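Local structure of sugar ABC transporter substrate-binding protein (Treponema pallidum subsp. pallidum, 5U2P) at residues Glu235-Gly240 / Asp394-Val399; Pro228-Tyr233 / Thr408-Ala413. The protein probably binds a small solute, perhaps a sugar, in the periplasm and hands it to an ABC transporter for uptake. One frame throughout, in Å; residues are numbered along the deposited sequence.

Contact 1 (Glu235-Gly240 / Asp394-Val399)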
ATOM      1  N   GLU A 235      -7.970  -4.663 -23.632  1.00 33.18           N
ATOM      2  CA  GLU A 235      -7.088  -4.420 -24.769  1.00 34.54           C
ATOM      3  C   GLU A 235      -5.743  -5.101 -24.533  1.00 36.46           C
ATOM      4  O   GLU A 235      -5.159  -5.669 -25.464  1.00 31.64           O
ATOM      5  CB  GLU A 235      -6.913  -2.917 -25.002  1.00 39.21           C
ATOM      6  CG  GLU A 235      -6.134  -2.556 -26.263  1.00 49.83           C
ATOM      7  CD  GLU A 235      -6.875  -2.909 -27.544  1.00 58.29           C
ATOM      8  OE1 GLU A 235      -8.092  -3.180 -27.488  1.00 60.23           O
ATOM      9  OE2 GLU A 235      -6.234  -2.915 -28.610  1.00 44.57           O
ATOM     10  N   LEU A 236      -5.248  -5.057 -23.293  1.00 31.92           N
ATOM     11  CA  LEU A 236      -3.995  -5.752 -22.970  1.00 31.81           C
ATOM     12  C   LEU A 236      -4.123  -7.263 -23.215  1.00 29.43           C
ATOM     13  O   LEU A 236      -3.198  -7.879 -23.742  1.00 33.39           O
ATOM     14  CB  LEU A 236      -3.566  -5.491 -21.522  1.00 27.39           C
ATOM     15  CG  LEU A 236      -3.174  -4.044 -21.195  1.00 29.59           C
ATOM     16  CD1 LEU A 236      -2.827  -3.941 -19.736  1.00 26.21           C
ATOM     17  CD2 LEU A 236      -2.005  -3.538 -22.027  1.00 28.95           C
ATOM     18  N   PHE A 237      -5.261  -7.851 -22.841  1.00 34.57           N
ATOM     19  CA  PHE A 237      -5.486  -9.287 -23.069  1.00 31.74           C
ATOM     20  C   PHE A 237      -5.606  -9.566 -24.563  1.00 35.66           C
ATOM     21  O   PHE A 237      -5.046 -10.541 -25.078  1.00 30.87           O
ATOM     22  CB  PHE A 237      -6.745  -9.773 -22.342  1.00 36.36           C
ATOM     23  CG  PHE A 237      -6.604  -9.828 -20.836  1.00 52.88           C
ATOM     24  CD1 PHE A 237      -5.922 -10.864 -20.222  1.00 54.56           C
ATOM     25  CD2 PHE A 237      -7.167  -8.845 -20.036  1.00 63.08           C
ATOM     26  CE1 PHE A 237      -5.801 -10.909 -18.838  1.00 61.71           C
ATOM     27  CE2 PHE A 237      -7.046  -8.887 -18.654  1.00 48.57           C
ATOM     28  CZ  PHE A 237      -6.374  -9.912 -18.058  1.00 33.99           C
ATOM     29  N   LYS A 238      -6.340  -8.692 -25.248  1.00 34.75           N
ATOM     30  CA  LYS A 238      -6.587  -8.804 -26.688  1.00 62.14           C
ATOM     31  C   LYS A 238      -5.302  -8.862 -27.514  1.00 42.06           C
ATOM     32  O   LYS A 238      -5.182  -9.677 -28.440  1.00 36.96           O
ATOM     33  CB  LYS A 238      -7.440  -7.618 -27.155  1.00 48.49           C
ATOM     34  CG  LYS A 238      -7.727  -7.554 -28.659  1.00 69.10           C
ATOM     35  CD  LYS A 238      -7.590  -6.126 -29.177  1.00 74.88           C
ATOM     36  CE  LYS A 238      -7.853  -6.030 -30.667  1.00 75.64           C
ATOM     37  NZ  LYS A 238      -9.305  -6.022 -30.972  1.00 72.05           N
ATOM     38  N   ARG A 239      -4.357  -7.982 -27.197  1.00 37.39           N
ATOM     39  CA  ARG A 239      -3.095  -7.910 -27.929  1.00 34.06           C
ATOM     40  C   ARG A 239      -2.062  -8.905 -27.413  1.00 36.96           C
ATOM     41  O   ARG A 239      -0.956  -9.005 -27.957  1.00 34.15           O
ATOM     42  CB  ARG A 239      -2.539  -6.484 -27.872  1.00 40.90           C
ATOM     43  CG  ARG A 239      -3.511  -5.426 -28.417  1.00 41.12           C
ATOM     44  CD  ARG A 239      -2.797  -4.111 -28.747  1.00 38.44           C
ATOM     45  NE  ARG A 239      -3.731  -3.022 -29.038  1.00 53.41           N
ATOM     46  CZ  ARG A 239      -3.381  -1.823 -29.503  1.00 59.60           C
ATOM     47  NH1 ARG A 239      -2.109  -1.546 -29.758  1.00 66.50           N
ATOM     48  NH2 ARG A 239      -4.308  -0.899 -29.724  1.00 68.18           N
ATOM     49  N   GLY A 240      -2.420  -9.662 -26.381  1.00 45.54           N
ATOM     50  CA  GLY A 240      -1.507 -10.635 -25.803  1.00 49.46           C
ATOM     51  C   GLY A 240      -0.338 -10.014 -25.051  1.00 53.67           C
ATOM     52  O   GLY A 240       0.688 -10.651 -24.850  1.00 38.86           O
ATOM     53  N   ASP A 394     -13.563 -11.342  -9.537  1.00 34.02           N
ATOM     54  CA  ASP A 394     -12.400 -11.747 -10.307  1.00 36.52           C
ATOM     55  C   ASP A 394     -12.673 -11.411 -11.773  1.00 35.67           C
ATOM     56  O   ASP A 394     -13.059 -12.279 -12.558  1.00 34.23           O
ATOM     57  CB  ASP A 394     -12.139 -13.236 -10.110  1.00 33.27           C
ATOM     58  CG  ASP A 394     -10.886 -13.715 -10.801  1.00 36.84           C
ATOM     59  OD1 ASP A 394     -10.081 -12.872 -11.262  1.00 37.27           O
ATOM     60  OD2 ASP A 394     -10.698 -14.946 -10.857  1.00 37.18           O
ATOM     61  N   PHE A 395     -12.543 -10.134 -12.118  1.00 30.22           N
ATOM     62  CA  PHE A 395     -12.821  -9.666 -13.471  1.00 27.67           C
ATOM     63  C   PHE A 395     -12.045 -10.420 -14.552  1.00 34.64           C
ATOM     64  O   PHE A 395     -12.568 -10.662 -15.644  1.00 34.02           O
ATOM     65  CB  PHE A 395     -12.516  -8.173 -13.582  1.00 28.84           C
ATOM     66  CG  PHE A 395     -13.561  -7.299 -12.984  1.00 33.24           C
ATOM     67  CD1 PHE A 395     -14.820  -7.247 -13.534  1.00 36.70           C
ATOM     68  CD2 PHE A 395     -13.277  -6.499 -11.889  1.00 30.29           C
ATOM     69  CE1 PHE A 395     -15.794  -6.434 -12.989  1.00 47.14           C
ATOM     70  CE2 PHE A 395     -14.241  -5.688 -11.343  1.00 34.44           C
ATOM     71  CZ  PHE A 395     -15.499  -5.652 -11.891  1.00 41.22           C
ATOM     72  N   ALA A 396     -10.798 -10.787 -14.268  1.00 28.14           N
ATOM     73  CA  ALA A 396      -9.972 -11.444 -15.284  1.00 33.91           C
ATOM     74  C   ALA A 396     -10.565 -12.789 -15.692  1.00 35.74           C
ATOM     75  O   ALA A 396     -10.360 -13.252 -16.817  1.00 32.01           O
ATOM     76  CB  ALA A 396      -8.529 -11.628 -14.782  1.00 32.77           C
ATOM     77  N   ALA A 397     -11.311 -13.411 -14.787  1.00 30.55           N
ATOM     78  CA  ALA A 397     -11.945 -14.686 -15.085  1.00 38.20           C
ATOM     79  C   ALA A 397     -13.015 -14.542 -16.159  1.00 50.69           C
ATOM     80  O   ALA A 397     -13.360 -15.515 -16.826  1.00 45.60           O
ATOM     81  CB  ALA A 397     -12.538 -15.279 -13.832  1.00 41.85           C
ATOM     82  N   TYR A 398     -13.542 -13.332 -16.317  1.00 31.97           N
ATOM     83  CA  TYR A 398     -14.576 -13.062 -17.324  1.00 31.71           C
ATOM     84  C   TYR A 398     -13.996 -12.926 -18.733  1.00 42.24           C
ATOM     85  O   TYR A 398     -14.740 -12.916 -19.719  1.00 42.99           O
ATOM     86  CB  TYR A 398     -15.342 -11.775 -16.998  1.00 36.85           C
ATOM     87  CG  TYR A 398     -15.997 -11.724 -15.635  1.00 42.42           C
ATOM     88  CD1 TYR A 398     -16.252 -12.880 -14.908  1.00 54.29           C
ATOM     89  CD2 TYR A 398     -16.362 -10.506 -15.077  1.00 51.75           C
ATOM     90  CE1 TYR A 398     -16.851 -12.821 -13.653  1.00 56.79           C
ATOM     91  CE2 TYR A 398     -16.962 -10.437 -13.834  1.00 46.94           C
ATOM     92  CZ  TYR A 398     -17.205 -11.594 -13.121  1.00 55.81           C
ATOM     93  OH  TYR A 398     -17.803 -11.507 -11.879  1.00 49.68           O
ATOM     94  N   VAL A 399     -12.675 -12.800 -18.824  1.00 33.90           N
ATOM     95  CA  VAL A 399     -12.024 -12.494 -20.089  1.00 32.71           C
ATOM     96  C   VAL A 399     -11.626 -13.791 -20.786  1.00 52.35           C
ATOM     97  O   VAL A 399     -10.538 -14.322 -20.576  1.00 43.00           O
ATOM     98  CB  VAL A 399     -10.776 -11.600 -19.903  1.00 43.84           C
ATOM     99  CG1 VAL A 399     -10.177 -11.242 -21.252  1.00 44.07           C
ATOM    100  CG2 VAL A 399     -11.137 -10.335 -19.139  1.00 55.79           C
TER
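In the two-lobed periplasmic binding-protein fold of the ABC-transporter family, this contact lies at the periphery of the lobe that carries the C-terminal helix 406-417. The last turn of helix 227-238 meets segment 394-399 of the loop leading into that helix; residues 395-398 have helical backbone angles but only i to i+3 bonds. F237 is the residue that reaches across. The closest CA pair, F237 and V399, is 7.9 Å apart, and no hydrogen bond spans the gap, so the contact is wholly apolar. V399 gives the larger share on its side: its CG1 lies anti to the backbone N (chi1 -177°), which swings that methyl to the root of the F237 ring, 3.9 Å from CG of F237 and about as far from its CB. The two side chains cross nearly at right angles. Y233, one turn earlier on the helix, adds an edge-to-face ring contact to F237, and K244 takes up the carbonyl of V399. Beyond F237 the helix ends in a Schellman motif at G240, whose positive phi (70°) accompanies a bond from G240 N to F237 O. The ring spans the turn from A396 to V399, which the bond from V399 N to A396 O (3.1 Å) closes. At the far end of the ring, CZ of F237 approaches CB of A396 at 4.3 Å, a looser touch.

Contact 2 (Pro228-Tyr233 / Thr408-Ala413); sequences PVLGAY and TMLHRA
L230 and M409 are the nearest CA pair of the helical segments 228-233 and 408-413, 8.2 Å apart. Each segment is helical throughout and belongs to a longer helix, as i to i+4 bonds such as A232 N to P228 O and A413 N to M409 O attest. Between them no hydrogen bond forms; the 167 Å² buried, both sides summed, comes chiefly from three apolar side chains. L230 enters between two consecutive residues of the other helix and divides its two methyls between them. L230 CD1 meets L410 CD2 at 3.8 Å and L410 CG at 4.0 Å, whereas L230 CD2 touches the terminal methyl of M409, CE, at 3.9 Å. M409 reaches that point because its chain, extended at chi2, bends at chi3 (74°), so that the CE methyl rather than the sulfur makes the closest contact. L410 arrives differently: its CB does not aim at the opposing helix, but the branched end comes round to L230. In both pairs the side chains run at a slant to one another. L193 of helix 191-214 also packs on L230, and P404, just before helix 406-417, on M409, so the cluster continues beyond the pair. All three residues that touch are buried. The arrangement is apolar helix-helix packing through leucine and methionine methyls, by which the C-terminal helix 406-417 is held against helix 227-238 at the periphery of one lobe of the periplasmic binding-protein fold.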
ATOM      1  N   PRO A 228     -13.951   2.657 -19.021  1.00 35.22           N
ATOM      2  CA  PRO A 228     -12.691   2.815 -19.756  1.00 34.79           C
ATOM      3  C   PRO A 228     -11.524   1.984 -19.222  1.00 39.08           C
ATOM      4  O   PRO A 228     -10.706   1.552 -20.027  1.00 31.76           O
ATOM      5  CB  PRO A 228     -12.395   4.319 -19.637  1.00 48.95           C
ATOM      6  CG  PRO A 228     -13.229   4.796 -18.502  1.00 58.74           C
ATOM      7  CD  PRO A 228     -14.446   3.950 -18.512  1.00 38.34           C
ATOM      8  N   VAL A 229     -11.433   1.744 -17.909  0.63 29.50           N
ATOM      9  CA  VAL A 229     -10.290   0.994 -17.389  0.63 31.06           C
ATOM     10  C   VAL A 229     -10.472  -0.501 -17.645  0.63 31.88           C
ATOM     11  O   VAL A 229      -9.495  -1.225 -17.848  0.63 27.19           O
ATOM     12  CB  VAL A 229     -10.049   1.248 -15.874  0.63 35.78           C
ATOM     13  CG1 VAL A 229      -9.961   2.746 -15.602  0.63 54.79           C
ATOM     14  CG2 VAL A 229     -11.129   0.620 -15.025  0.63 41.29           C
ATOM     15  N   LEU A 230     -11.716  -0.970 -17.641  1.00 30.38           N
ATOM     16  CA  LEU A 230     -11.985  -2.345 -18.031  1.00 27.09           C
ATOM     17  C   LEU A 230     -11.642  -2.497 -19.507  1.00 29.55           C
ATOM     18  O   LEU A 230     -11.080  -3.513 -19.922  1.00 30.19           O
ATOM     19  CB  LEU A 230     -13.447  -2.724 -17.746  1.00 26.77           C
ATOM     20  CG  LEU A 230     -13.750  -2.889 -16.260  1.00 28.49           C
ATOM     21  CD1 LEU A 230     -15.253  -2.936 -16.048  1.00 41.06           C
ATOM     22  CD2 LEU A 230     -13.111  -4.123 -15.664  1.00 28.45           C
ATOM     23  N   GLY A 231     -11.956  -1.473 -20.298  1.00 24.56           N
ATOM     24  CA  GLY A 231     -11.603  -1.457 -21.708  1.00 26.69           C
ATOM     25  C   GLY A 231     -10.094  -1.613 -21.917  1.00 28.13           C
ATOM     26  O   GLY A 231      -9.644  -2.372 -22.772  1.00 30.09           O
ATOM     27  N   ALA A 232      -9.317  -0.875 -21.132  1.00 25.09           N
ATOM     28  CA  ALA A 232      -7.850  -0.939 -21.198  1.00 25.13           C
ATOM     29  C   ALA A 232      -7.346  -2.331 -20.869  1.00 26.30           C
ATOM     30  O   ALA A 232      -6.484  -2.906 -21.563  1.00 26.86           O
ATOM     31  CB  ALA A 232      -7.239   0.091 -20.227  1.00 28.45           C
ATOM     32  N   TYR A 233      -7.887  -2.874 -19.786  1.00 32.93           N
ATOM     33  CA  TYR A 233      -7.563  -4.216 -19.315  1.00 28.68           C
ATOM     34  C   TYR A 233      -7.770  -5.231 -20.449  1.00 28.59           C
ATOM     35  O   TYR A 233      -6.883  -6.003 -20.811  1.00 30.95           O
ATOM     36  CB  TYR A 233      -8.449  -4.520 -18.101  1.00 32.07           C
ATOM     37  CG  TYR A 233      -7.973  -5.571 -17.130  1.00 35.60           C
ATOM     38  CD1 TYR A 233      -6.642  -5.657 -16.757  1.00 44.28           C
ATOM     39  CD2 TYR A 233      -8.874  -6.443 -16.534  1.00 40.34           C
ATOM     40  CE1 TYR A 233      -6.218  -6.601 -15.847  1.00 35.89           C
ATOM     41  CE2 TYR A 233      -8.455  -7.394 -15.617  1.00 39.58           C
ATOM     42  CZ  TYR A 233      -7.122  -7.468 -15.278  1.00 46.65           C
ATOM     43  OH  TYR A 233      -6.679  -8.414 -14.368  1.00 35.85           O
ATOM     44  N   THR A 408     -20.473  -5.980 -20.586  1.00 31.49           N
ATOM     45  CA  THR A 408     -20.798  -7.354 -20.268  1.00 35.70           C
ATOM     46  C   THR A 408     -20.095  -7.791 -18.986  1.00 39.38           C
ATOM     47  O   THR A 408     -20.697  -8.482 -18.166  1.00 31.73           O
ATOM     48  CB  THR A 408     -20.444  -8.278 -21.439  1.00 42.04           C
ATOM     49  OG1 THR A 408     -21.332  -7.977 -22.527  1.00 35.76           O
ATOM     50  CG2 THR A 408     -20.618  -9.732 -21.043  1.00 35.15           C
ATOM     51  N   MET A 409     -18.847  -7.371 -18.794  1.00 33.08           N
ATOM     52  CA  MET A 409     -18.145  -7.678 -17.547  1.00 30.61           C
ATOM     53  C   MET A 409     -18.876  -7.109 -16.330  1.00 36.28           C
ATOM     54  O   MET A 409     -18.952  -7.769 -15.295  1.00 34.70           O
ATOM     55  CB  MET A 409     -16.699  -7.155 -17.594  1.00 33.80           C
ATOM     56  CG  MET A 409     -15.859  -7.823 -18.669  1.00 35.96           C
ATOM     57  SD  MET A 409     -14.235  -7.054 -18.853  1.00 34.30           S
ATOM     58  CE  MET A 409     -13.405  -7.652 -17.374  1.00 35.39           C
ATOM     59  N   LEU A 410     -19.443  -5.913 -16.445  1.00 31.05           N
ATOM     60  CA  LEU A 410     -20.161  -5.356 -15.308  1.00 32.29           C
ATOM     61  C   LEU A 410     -21.449  -6.135 -15.062  1.00 44.72           C
ATOM     62  O   LEU A 410     -21.835  -6.327 -13.916  1.00 34.19           O
ATOM     63  CB  LEU A 410     -20.450  -3.868 -15.509  1.00 31.61           C
ATOM     64  CG  LEU A 410     -19.231  -2.949 -15.539  1.00 27.13           C
ATOM     65  CD1 LEU A 410     -19.656  -1.557 -16.000  1.00 36.05           C
ATOM     66  CD2 LEU A 410     -18.534  -2.886 -14.173  1.00 29.76           C
ATOM     67  N   HIS A 411     -22.118  -6.587 -16.124  1.00 37.71           N
ATOM     68  CA  HIS A 411     -23.326  -7.386 -15.944  1.00 35.50           C
ATOM     69  C   HIS A 411     -23.002  -8.708 -15.268  1.00 33.02           C
ATOM     70  O   HIS A 411     -23.748  -9.179 -14.408  1.00 45.96           O
ATOM     71  CB  HIS A 411     -24.008  -7.658 -17.284  1.00 37.00           C
ATOM     72  CG  HIS A 411     -24.970  -6.594 -17.682  1.00 44.71           C
ATOM     73  ND1 HIS A 411     -24.593  -5.484 -18.403  1.00 47.51           N
ATOM     74  CD2 HIS A 411     -26.295  -6.462 -17.445  1.00 47.02           C
ATOM     75  CE1 HIS A 411     -25.653  -4.719 -18.608  1.00 53.16           C
ATOM     76  NE2 HIS A 411     -26.694  -5.285 -18.030  1.00 43.69           N
ATOM     77  N   ARG A 412     -21.897  -9.311 -15.677  1.00 32.27           N
ATOM     78  CA  ARG A 412     -21.504 -10.603 -15.139  1.00 53.08           C
ATOM     79  C   ARG A 412     -21.199 -10.443 -13.655  1.00 68.87           C
ATOM     80  O   ARG A 412     -21.598 -11.271 -12.837  1.00 44.42           O
ATOM     81  CB  ARG A 412     -20.296 -11.166 -15.883  1.00 39.38           C
ATOM     82  CG  ARG A 412     -20.592 -11.751 -17.261  1.00 62.07           C
ATOM     83  CD  ARG A 412     -19.355 -12.400 -17.887  1.00 82.61           C
ATOM     84  NE  ARG A 412     -19.638 -12.937 -19.220  1.00 95.45           N
ATOM     85  CZ  ARG A 412     -18.720 -13.162 -20.160  1.00 94.52           C
ATOM     86  NH1 ARG A 412     -17.444 -12.892 -19.932  1.00 45.53           N
ATOM     87  NH2 ARG A 412     -19.076 -13.651 -21.343  1.00 81.17           N
ATOM     88  N   ALA A 413     -20.505  -9.360 -13.309  1.00 45.10           N
ATOM     89  CA  ALA A 413     -20.194  -9.078 -11.907  1.00 48.73           C
ATOM     90  C   ALA A 413     -21.476  -8.976 -11.086  1.00 52.36           C
ATOM     91  O   ALA A 413     -21.560  -9.509  -9.982  1.00 52.27           O
ATOM     92  CB  ALA A 413     -19.374  -7.796 -11.780  1.00 37.13           C
TER

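Overall arrangement
Contacts 1 and 2, about 9 Å apart between centres, share helix 227-238: contact 2 uses its earlier turns and contact 1 its end. Both are buried, apolar and without cross-segment hydrogen bonds, yet they differ in partner and chemistry. Contact 2 pairs two helices through leucine and methionine methyls, and all three touching residues are buried; contact 1 sets an aromatic ring against an irregular loop, with A396 and V399 buried but F237 partly exposed. Each contact centre lies about 24 Å from the centre of the chain, on the same side. The loop and the C-terminal helix also touch directly, as F395 O approaches M409 CE at 3.6 Å, while Y233 of segment 228-233 packs on A396.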